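PDB 2O6W: repeat Five Residue (Rfr) protein or pentapeptide repeat protein from Cyanothece, which is of unknown function, its chain coiling into the right-handed quadrilateral beta helix of the pentapeptide repeat family. Local coordinates for residues Gly22-Arg27 with Asn65-Gln70; Gly31-Ile36 with Asp72-Ile77; Asn87-Asp92 with Gly105-Asn110. All coordinates share one frame; numbering follows the deposited sequence.

Interaction 1: residues Gly22-Arg27 with Asn65-Gln70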
loop_
_atom_site.group_PDB
_atom_site.type_symbol
_atom_site.label_atom_id
_atom_site.label_comp_id
_atom_site.label_asym_id
_atom_site.label_seq_id
_atom_site.Cartn_x
_atom_site.Cartn_y
_atom_site.Cartn_z
ATOM N N GLY A 22 3.125 2.247 -13.183
ATOM C CA GLY A 22 1.943 2.233 -14.018
ATOM C C GLY A 22 1.141 0.950 -14.143
ATOM O O GLY A 22 0.236 0.894 -14.979
ATOM N N VAL A 23 1.435 -0.075 -13.345
ATOM C CA VAL A 23 0.660 -1.309 -13.453
ATOM C C VAL A 23 -0.768 -1.096 -12.976
ATOM O O VAL A 23 -1.047 -0.207 -12.166
ATOM C CB VAL A 23 1.254 -2.489 -12.631
ATOM C CG1 VAL A 23 2.613 -2.876 -13.180
ATOM C CG2 VAL A 23 1.321 -2.129 -11.153
ATOM N N ASN A 24 -1.672 -1.921 -13.491
ATOM C CA ASN A 24 -3.079 -1.846 -13.130
ATOM C C ASN A 24 -3.443 -3.057 -12.275
ATOM O O ASN A 24 -3.751 -4.130 -12.794
ATOM C CB ASN A 24 -3.940 -1.823 -14.394
ATOM C CG ASN A 24 -5.377 -1.436 -14.111
ATOM O OD1 ASN A 24 -5.637 -0.406 -13.488
ATOM N ND2 ASN A 24 -6.322 -2.251 -14.575
ATOM N N LEU A 25 -3.394 -2.883 -10.960
ATOM C CA LEU A 25 -3.726 -3.966 -10.045
ATOM C C LEU A 25 -4.810 -3.563 -9.046
ATOM O O LEU A 25 -4.626 -3.670 -7.836
ATOM C CB LEU A 25 -2.468 -4.434 -9.309
ATOM C CG LEU A 25 -1.412 -5.084 -10.211
ATOM C CD1 LEU A 25 -0.199 -5.497 -9.386
ATOM C CD2 LEU A 25 -2.010 -6.303 -10.913
ATOM N N PRO A 26 -5.956 -3.069 -9.546
ATOM C CA PRO A 26 -7.016 -2.679 -8.615
ATOM C C PRO A 26 -7.749 -3.889 -8.048
ATOM O O PRO A 26 -7.764 -4.969 -8.651
ATOM C CB PRO A 26 -7.928 -1.807 -9.478
ATOM C CG PRO A 26 -7.818 -2.456 -10.828
ATOM C CD PRO A 26 -6.322 -2.715 -10.934
ATOM N N ARG A 27 -8.345 -3.695 -6.877
ATOM C CA ARG A 27 -9.107 -4.738 -6.214
ATOM C C ARG A 27 -8.365 -6.051 -6.016
ATOM O O ARG A 27 -8.946 -7.117 -6.174
ATOM C CB ARG A 27 -10.400 -4.982 -6.992
ATOM C CG ARG A 27 -11.360 -3.820 -6.886
ATOM C CD ARG A 27 -12.507 -3.926 -7.862
ATOM N NE ARG A 27 -13.508 -2.910 -7.570
ATOM C CZ ARG A 27 -14.597 -2.699 -8.296
ATOM N NH1 ARG A 27 -14.826 -3.440 -9.377
ATOM N NH2 ARG A 27 -15.460 -1.756 -7.927
ATOM N N ASN A 65 2.447 5.937 -10.226
ATOM C CA ASN A 65 1.368 5.996 -11.201
ATOM C C ASN A 65 0.647 4.670 -11.383
ATOM O O ASN A 65 -0.102 4.488 -12.346
ATOM C CB ASN A 65 1.925 6.460 -12.552
ATOM C CG ASN A 65 2.515 7.853 -12.486
ATOM O OD1 ASN A 65 1.785 8.845 -12.420
ATOM N ND2 ASN A 65 3.835 7.939 -12.480
ATOM N N ALA A 66 0.879 3.728 -10.474
ATOM C CA ALA A 66 0.206 2.436 -10.571
ATOM C C ALA A 66 -1.193 2.586 -9.990
ATOM O O ALA A 66 -1.450 3.508 -9.226
ATOM C CB ALA A 66 0.973 1.379 -9.806
ATOM N N ASN A 67 -2.094 1.691 -10.369
ATOM C CA ASN A 67 -3.455 1.735 -9.856
ATOM C C ASN A 67 -3.732 0.586 -8.886
ATOM O O ASN A 67 -3.769 -0.585 -9.284
ATOM C CB ASN A 67 -4.472 1.681 -10.999
ATOM C CG ASN A 67 -5.900 1.678 -10.491
ATOM O OD1 ASN A 67 -6.188 2.259 -9.440
ATOM N ND2 ASN A 67 -6.802 1.044 -11.232
ATOM N N LEU A 68 -3.928 0.925 -7.615
ATOM C CA LEU A 68 -4.204 -0.084 -6.591
ATOM C C LEU A 68 -5.565 0.145 -5.939
ATOM O O LEU A 68 -5.834 -0.340 -4.841
ATOM C CB LEU A 68 -3.101 -0.060 -5.532
ATOM C CG LEU A 68 -1.723 -0.412 -6.107
ATOM C CD1 LEU A 68 -0.619 -0.103 -5.103
ATOM C CD2 LEU A 68 -1.713 -1.878 -6.490
ATOM N N TYR A 69 -6.419 0.883 -6.643
ATOM C CA TYR A 69 -7.765 1.198 -6.172
ATOM C C TYR A 69 -8.463 0.012 -5.498
ATOM O O TYR A 69 -8.536 -1.077 -6.062
ATOM C CB TYR A 69 -8.617 1.702 -7.342
ATOM C CG TYR A 69 -10.043 2.009 -6.965
ATOM C CD1 TYR A 69 -10.342 3.030 -6.069
ATOM C CD2 TYR A 69 -11.098 1.268 -7.495
ATOM C CE1 TYR A 69 -11.657 3.304 -5.707
ATOM C CE2 TYR A 69 -12.414 1.533 -7.140
ATOM C CZ TYR A 69 -12.689 2.551 -6.247
ATOM O OH TYR A 69 -13.995 2.815 -5.892
ATOM N N GLN A 70 -8.964 0.249 -4.287
ATOM C CA GLN A 70 -9.674 -0.754 -3.491
ATOM C C GLN A 70 -8.926 -2.048 -3.220
ATOM O O GLN A 70 -9.545 -3.072 -2.972
ATOM C CB GLN A 70 -11.018 -1.095 -4.135
ATOM C CG GLN A 70 -12.023 0.026 -4.091
ATOM C CD GLN A 70 -13.416 -0.437 -4.478
ATOM O OE1 GLN A 70 -13.604 -1.095 -5.501
ATOM N NE2 GLN A 70 -14.403 -0.087 -3.662
#
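Asn67 faces the 22-27 segment with both its backbone and its side chain. Its N donates to Val23 O at 2.8 Å, and its carbonyl O takes the amide hydrogen of Leu25. Pro26 N lies near that same oxygen but has no hydrogen to give. The two asparagine side chains run side by side: Asn67 ND2 reaches Asn24 OD1 at 2.9 Å, with the acceptor in the Asn67 amide plane. Asn67 CG stands anti to the backbone N (chi1 178°), and from there OD1 accepts Tyr69 N at 3.1 Å, from above the carbonyl plane, an Asx turn. An alanine here would probably leave Asn24 OD1 and Tyr69 N without these partners and open a gap beside the Pro26 ring. Further along, Arg27 N bonds to Tyr69 O at 2.7 Å. The extended Arg27 side chain grips Gln70 side-on, NE at 2.8 Å and NH2 both meeting the one oxygen, OE1. Among the apolar groups, Val23 CG2 meets Ala66 CB and Leu25 CB meets Leu68 CD2. This is coil-on-coil stacking of a pentapeptide-repeat beta helix: beyond 65-70 comes the next coil, where Asn87 and Ser89 continue the backbone ladder and Glu90 takes Gln70 NE2.

Interaction 2: residues Gly31-Ile36 with Asp72-Ile77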
loop_
_atom_site.group_PDB
_atom_site.type_symbol
_atom_site.label_atom_id
_atom_site.label_comp_id
_atom_site.label_asym_id
_atom_site.label_seq_id
_atom_site.Cartn_x
_atom_site.Cartn_y
_atom_site.Cartn_z
ATOM N N GLY A 31 -2.856 -8.440 1.273
ATOM C CA GLY A 31 -2.801 -8.240 2.711
ATOM C C GLY A 31 -2.804 -9.501 3.555
ATOM O O GLY A 31 -2.809 -10.615 3.028
ATOM N N LEU A 32 -2.800 -9.315 4.874
ATOM C CA LEU A 32 -2.806 -10.423 5.829
ATOM C C LEU A 32 -4.124 -10.565 6.579
ATOM O O LEU A 32 -4.173 -11.218 7.613
ATOM C CB LEU A 32 -1.687 -10.243 6.856
ATOM C CG LEU A 32 -0.282 -10.661 6.444
ATOM C CD1 LEU A 32 0.691 -10.337 7.568
ATOM C CD2 LEU A 32 -0.262 -12.156 6.132
ATOM N N LYS A 33 -5.190 -9.960 6.073
ATOM C CA LYS A 33 -6.465 -10.052 6.760
ATOM C C LYS A 33 -7.342 -11.198 6.291
ATOM O O LYS A 33 -7.931 -11.904 7.102
ATOM C CB LYS A 33 -7.243 -8.745 6.632
ATOM C CG LYS A 33 -6.714 -7.626 7.502
ATOM C CD LYS A 33 -7.631 -6.422 7.444
ATOM C CE LYS A 33 -7.216 -5.364 8.456
ATOM N NZ LYS A 33 -8.175 -4.226 8.476
ATOM N N TYR A 34 -7.431 -11.392 4.984
ATOM C CA TYR A 34 -8.274 -12.448 4.468
ATOM C C TYR A 34 -7.583 -13.278 3.411
ATOM O O TYR A 34 -6.451 -13.003 3.017
ATOM C CB TYR A 34 -9.547 -11.858 3.857
ATOM C CG TYR A 34 -10.245 -10.824 4.702
ATOM C CD1 TYR A 34 -9.993 -9.457 4.526
ATOM C CD2 TYR A 34 -11.192 -11.207 5.655
ATOM C CE1 TYR A 34 -10.679 -8.498 5.276
ATOM C CE2 TYR A 34 -11.877 -10.261 6.409
ATOM C CZ TYR A 34 -11.622 -8.911 6.217
ATOM O OH TYR A 34 -12.322 -7.985 6.964
ATOM N N ARG A 35 -8.295 -14.299 2.953
ATOM C CA ARG A 35 -7.813 -15.179 1.905
ATOM C C ARG A 35 -9.046 -15.773 1.227
ATOM O O ARG A 35 -10.064 -16.020 1.880
ATOM C CB ARG A 35 -6.922 -16.283 2.490
ATOM C CG ARG A 35 -7.632 -17.264 3.399
ATOM C CD ARG A 35 -6.665 -18.293 3.979
ATOM N NE ARG A 35 -7.372 -19.284 4.792
ATOM C CZ ARG A 35 -8.147 -20.246 4.295
ATOM N NH1 ARG A 35 -8.314 -20.359 2.983
ATOM N NH2 ARG A 35 -8.768 -21.089 5.110
ATOM N N ILE A 36 -8.966 -15.974 -0.085
ATOM C CA ILE A 36 -10.081 -16.544 -0.843
ATOM C C ILE A 36 -9.706 -17.921 -1.383
ATOM O O ILE A 36 -8.977 -18.032 -2.376
ATOM C CB ILE A 36 -10.502 -15.645 -2.047
ATOM C CG1 ILE A 36 -11.107 -14.325 -1.549
ATOM C CG2 ILE A 36 -11.529 -16.376 -2.910
ATOM C CD1 ILE A 36 -10.115 -13.395 -0.862
ATOM N N ASP A 72 -6.387 -4.604 -1.068
ATOM C CA ASP A 72 -6.082 -4.869 0.333
ATOM C C ASP A 72 -4.555 -4.922 0.426
ATOM O O ASP A 72 -3.911 -5.732 -0.245
ATOM C CB ASP A 72 -6.675 -6.217 0.778
ATOM C CG ASP A 72 -6.550 -6.457 2.289
ATOM O OD1 ASP A 72 -5.543 -6.012 2.901
ATOM O OD2 ASP A 72 -7.451 -7.114 2.868
ATOM N N LEU A 73 -3.984 -4.056 1.257
ATOM C CA LEU A 73 -2.539 -3.997 1.440
ATOM C C LEU A 73 -2.208 -4.070 2.931
ATOM O O LEU A 73 -1.165 -3.584 3.373
ATOM C CB LEU A 73 -1.994 -2.685 0.854
ATOM C CG LEU A 73 -2.406 -2.373 -0.595
ATOM C CD1 LEU A 73 -1.893 -0.998 -1.018
ATOM C CD2 LEU A 73 -1.871 -3.450 -1.512
ATOM N N SER A 74 -3.095 -4.679 3.707
ATOM C CA SER A 74 -2.879 -4.769 5.145
ATOM C C SER A 74 -1.549 -5.421 5.528
ATOM O O SER A 74 -1.192 -6.479 5.017
ATOM C CB SER A 74 -4.058 -5.497 5.825
ATOM O OG SER A 74 -4.337 -6.747 5.224
ATOM N N SER A 75 -0.814 -4.754 6.417
ATOM C CA SER A 75 0.477 -5.235 6.908
ATOM C C SER A 75 1.547 -5.342 5.825
ATOM O O SER A 75 2.582 -5.980 6.024
ATOM C CB SER A 75 0.307 -6.596 7.586
ATOM O OG SER A 75 -0.584 -6.497 8.687
ATOM N N ILE A 76 1.308 -4.708 4.687
ATOM C CA ILE A 76 2.266 -4.755 3.595
ATOM C C ILE A 76 3.538 -3.985 3.937
ATOM O O ILE A 76 3.512 -3.043 4.736
ATOM C CB ILE A 76 1.661 -4.164 2.311
ATOM C CG1 ILE A 76 2.395 -4.714 1.089
ATOM C CG2 ILE A 76 1.771 -2.650 2.344
ATOM C CD1 ILE A 76 1.630 -4.525 -0.194
ATOM N N ILE A 77 4.645 -4.384 3.319
ATOM C CA ILE A 77 5.931 -3.731 3.551
ATOM C C ILE A 77 6.335 -2.885 2.339
ATOM O O ILE A 77 6.748 -3.406 1.302
ATOM C CB ILE A 77 7.025 -4.783 3.856
ATOM C CG1 ILE A 77 6.599 -5.621 5.069
ATOM C CG2 ILE A 77 8.348 -4.101 4.172
ATOM C CD1 ILE A 77 7.564 -6.723 5.421
HETATM O O HOH W 1 -6.093 -9.491 3.339
#
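Asp72 OD1 accepts two bonds from Ser74, the residue that meets Gly31 and Leu32: from OG at 2.7 Å on its syn side, and from N at 2.9 Å, the latter closing an Asx turn. Ser74 OG, set between its own backbone N and carbonyl carbon (chi1 53°), also receives a weak bond from Leu32 N at 3.0 Å; the same N-H leans weakly on Ser74 O at 3.3 Å. Gly31 CA slides in at 3.3 Å from Ser74 OG, where a side chain would clash with both OG and Asp72 OD1. Over the serine, the Lys33 chain runs extended, CG 3.4 Å from Ser74 OG, and carries NZ on to salt bridges with Glu94 and Asp92. The other carboxylate oxygen, Asp72 OD2, sits at the edge of the Tyr34 ring, 3.8 Å from CD1, and a water accepts from Tyr34 N and gives a weak bond to OD2. Leu32 CD1 touches CB of Ser75, the third residue of the type II turn from Leu73 to Ile76. The irregular 31-36 segment is thus fastened to a coil of the beta helix by weak, shared and water-mediated bonds, and the two Ser74 donors on OD1 would probably favour a charged Asp72.

Interaction 3: residues Asn87-Asp92 with Gly105-Asn110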
loop_
_atom_site.group_PDB
_atom_site.type_symbol
_atom_site.label_atom_id
_atom_site.label_comp_id
_atom_site.label_asym_id
_atom_site.label_seq_id
_atom_site.Cartn_x
_atom_site.Cartn_y
_atom_site.Cartn_z
ATOM N N ASN A 87 -2.367 5.488 -7.270
ATOM C CA ASN A 87 -3.759 5.515 -6.835
ATOM C C ASN A 87 -3.968 4.508 -5.704
ATOM O O ASN A 87 -4.130 3.314 -5.953
ATOM C CB ASN A 87 -4.716 5.186 -7.987
ATOM C CG ASN A 87 -6.186 5.274 -7.569
ATOM O OD1 ASN A 87 -6.506 5.764 -6.485
ATOM N ND2 ASN A 87 -7.079 4.812 -8.432
ATOM N N LEU A 88 -3.961 4.995 -4.466
ATOM C CA LEU A 88 -4.164 4.131 -3.305
ATOM C C LEU A 88 -5.505 4.408 -2.640
ATOM O O LEU A 88 -5.682 4.112 -1.460
ATOM C CB LEU A 88 -3.052 4.342 -2.270
ATOM C CG LEU A 88 -1.639 4.023 -2.754
ATOM C CD1 LEU A 88 -0.616 4.598 -1.800
ATOM C CD2 LEU A 88 -1.482 2.515 -2.902
ATOM N N SER A 89 -6.452 4.980 -3.380
ATOM C CA SER A 89 -7.749 5.285 -2.786
ATOM C C SER A 89 -8.546 4.037 -2.404
ATOM O O SER A 89 -8.540 3.026 -3.109
ATOM C CB SER A 89 -8.581 6.185 -3.710
ATOM O OG SER A 89 -8.741 5.605 -4.987
ATOM N N GLU A 90 -9.216 4.129 -1.261
ATOM C CA GLU A 90 -10.020 3.046 -0.709
ATOM C C GLU A 90 -9.242 1.749 -0.515
ATOM O O GLU A 90 -9.808 0.661 -0.570
ATOM C CB GLU A 90 -11.255 2.811 -1.576
ATOM C CG GLU A 90 -12.108 4.053 -1.688
ATOM C CD GLU A 90 -13.539 3.768 -2.093
ATOM O OE1 GLU A 90 -14.278 4.749 -2.343
ATOM O OE2 GLU A 90 -13.929 2.575 -2.148
ATOM N N THR A 91 -7.940 1.866 -0.288
ATOM C CA THR A 91 -7.126 0.686 -0.047
ATOM C C THR A 91 -7.065 0.416 1.451
ATOM O O THR A 91 -7.297 1.310 2.270
ATOM C CB THR A 91 -5.673 0.855 -0.554
ATOM O OG1 THR A 91 -5.076 2.020 0.044
ATOM C CG2 THR A 91 -5.654 0.965 -2.069
ATOM N N ASP A 92 -6.761 -0.821 1.811
ATOM C CA ASP A 92 -6.642 -1.172 3.217
ATOM C C ASP A 92 -5.138 -1.218 3.495
ATOM O O ASP A 92 -4.450 -2.128 3.048
ATOM C CB ASP A 92 -7.288 -2.539 3.486
ATOM C CG ASP A 92 -7.331 -2.891 4.971
ATOM O OD1 ASP A 92 -6.498 -2.360 5.735
ATOM O OD2 ASP A 92 -8.188 -3.716 5.376
ATOM N N GLY A 105 2.209 13.346 -4.355
ATOM C CA GLY A 105 1.079 13.432 -5.256
ATOM C C GLY A 105 0.214 12.186 -5.251
ATOM O O GLY A 105 -0.666 12.039 -6.095
ATOM N N ALA A 106 0.447 11.290 -4.299
ATOM C CA ALA A 106 -0.322 10.056 -4.227
ATOM C C ALA A 106 -1.760 10.293 -3.802
ATOM O O ALA A 106 -2.055 11.203 -3.035
ATOM C CB ALA A 106 0.341 9.080 -3.270
ATOM N N ASN A 107 -2.663 9.467 -4.306
ATOM C CA ASN A 107 -4.055 9.597 -3.937
ATOM C C ASN A 107 -4.401 8.517 -2.908
ATOM O O ASN A 107 -4.407 7.332 -3.236
ATOM C CB ASN A 107 -4.931 9.468 -5.183
ATOM C CG ASN A 107 -6.408 9.436 -4.856
ATOM O OD1 ASN A 107 -6.852 10.050 -3.889
ATOM N ND2 ASN A 107 -7.181 8.730 -5.676
ATOM N N LEU A 108 -4.662 8.924 -1.662
ATOM C CA LEU A 108 -5.020 7.963 -0.611
ATOM C C LEU A 108 -6.436 8.181 -0.089
ATOM O O LEU A 108 -6.760 7.769 1.019
ATOM C CB LEU A 108 -4.047 8.029 0.578
ATOM C CG LEU A 108 -2.574 7.706 0.324
ATOM C CD1 LEU A 108 -1.894 8.965 -0.187
ATOM C CD2 LEU A 108 -1.888 7.237 1.593
ATOM N N GLU A 109 -7.283 8.806 -0.895
ATOM C CA GLU A 109 -8.648 9.089 -0.476
ATOM C C GLU A 109 -9.415 7.893 0.091
ATOM O O GLU A 109 -9.472 6.818 -0.509
ATOM C CB GLU A 109 -9.423 9.719 -1.632
ATOM C CG GLU A 109 -10.840 10.137 -1.267
ATOM C CD GLU A 109 -11.410 11.192 -2.206
ATOM O OE1 GLU A 109 -11.314 11.013 -3.443
ATOM O OE2 GLU A 109 -11.967 12.194 -1.703
ATOM N N ASN A 110 -10.000 8.102 1.265
ATOM C CA ASN A 110 -10.779 7.084 1.958
ATOM C C ASN A 110 -10.010 5.805 2.242
ATOM O O ASN A 110 -10.598 4.743 2.453
ATOM C CB ASN A 110 -12.032 6.765 1.163
ATOM C CG ASN A 110 -12.931 7.961 1.025
ATOM O OD1 ASN A 110 -13.121 8.710 1.981
ATOM N ND2 ASN A 110 -13.493 8.151 -0.159
HETATM O O HOH W 2 -13.171 6.913 -3.268
#
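The amides of Asn87 and Asn107 lie side by side and nearly parallel, their planes 11° apart. Asn107 ND2 comes to Asn87 OD1 at 3.1 Å, but the bond is bent and weak, and the same nitrogen rests 3.5 Å from Ser89 CB. The firmer bonds on Asn87 OD1 come from its own segment: Ser89 OG at 2.7 Å, in the carbonyl plane on a lone pair, and Ser89 N from above that plane, closing an Asx turn. Ser89 OG stands between its own N and carbonyl carbon (chi1 56°). Asn107 OD1 closes another Asx turn with Glu109 N, again from above the carbonyl plane. Between the backbones, Leu88 N donates to Asn107 O at 2.7 Å and Glu90 N to Glu109 O at 2.8 Å, while Leu88 CD1 packs on Leu108 CG at 4.2 Å. Further along, Glu90 CG lies against Asn110 CB; a water joins Glu90 OE1 to Asn110 ND2, the second leg weak, while OE2 is taken by Gln70. Each asparagine therefore spends its oxygen mainly on the turn of its own coil and its ND2 on the coil before, Asn87 reaching Asn67 weakly, so the stack gains a polar ladder beside its leucine core.

How the interactions relate
Interactions 1 and 3 are two steps of one stack, with the 65-70 to 87-92 step between them; 22-27, 65-70, 87-92 and 105-110 hold equivalent places on neighbouring coils, and within each interaction one bridge pairs two asparagines. The middle two segments bond directly, Ala66 O to Asn87 N and Leu68 N to Asn87 O. Interaction 1 is the more exposed, richer in straight hydrogen bonds and ended by an arginine-glutamine grip; interaction 3 is partly buried, its amide bond weaker. Interaction 2, also partly buried, belongs to another part of the coil, where 31-36 packs without a beta bridge and with weak bonds. It meets interaction 3 through the Leu73 N to Asp92 O bond.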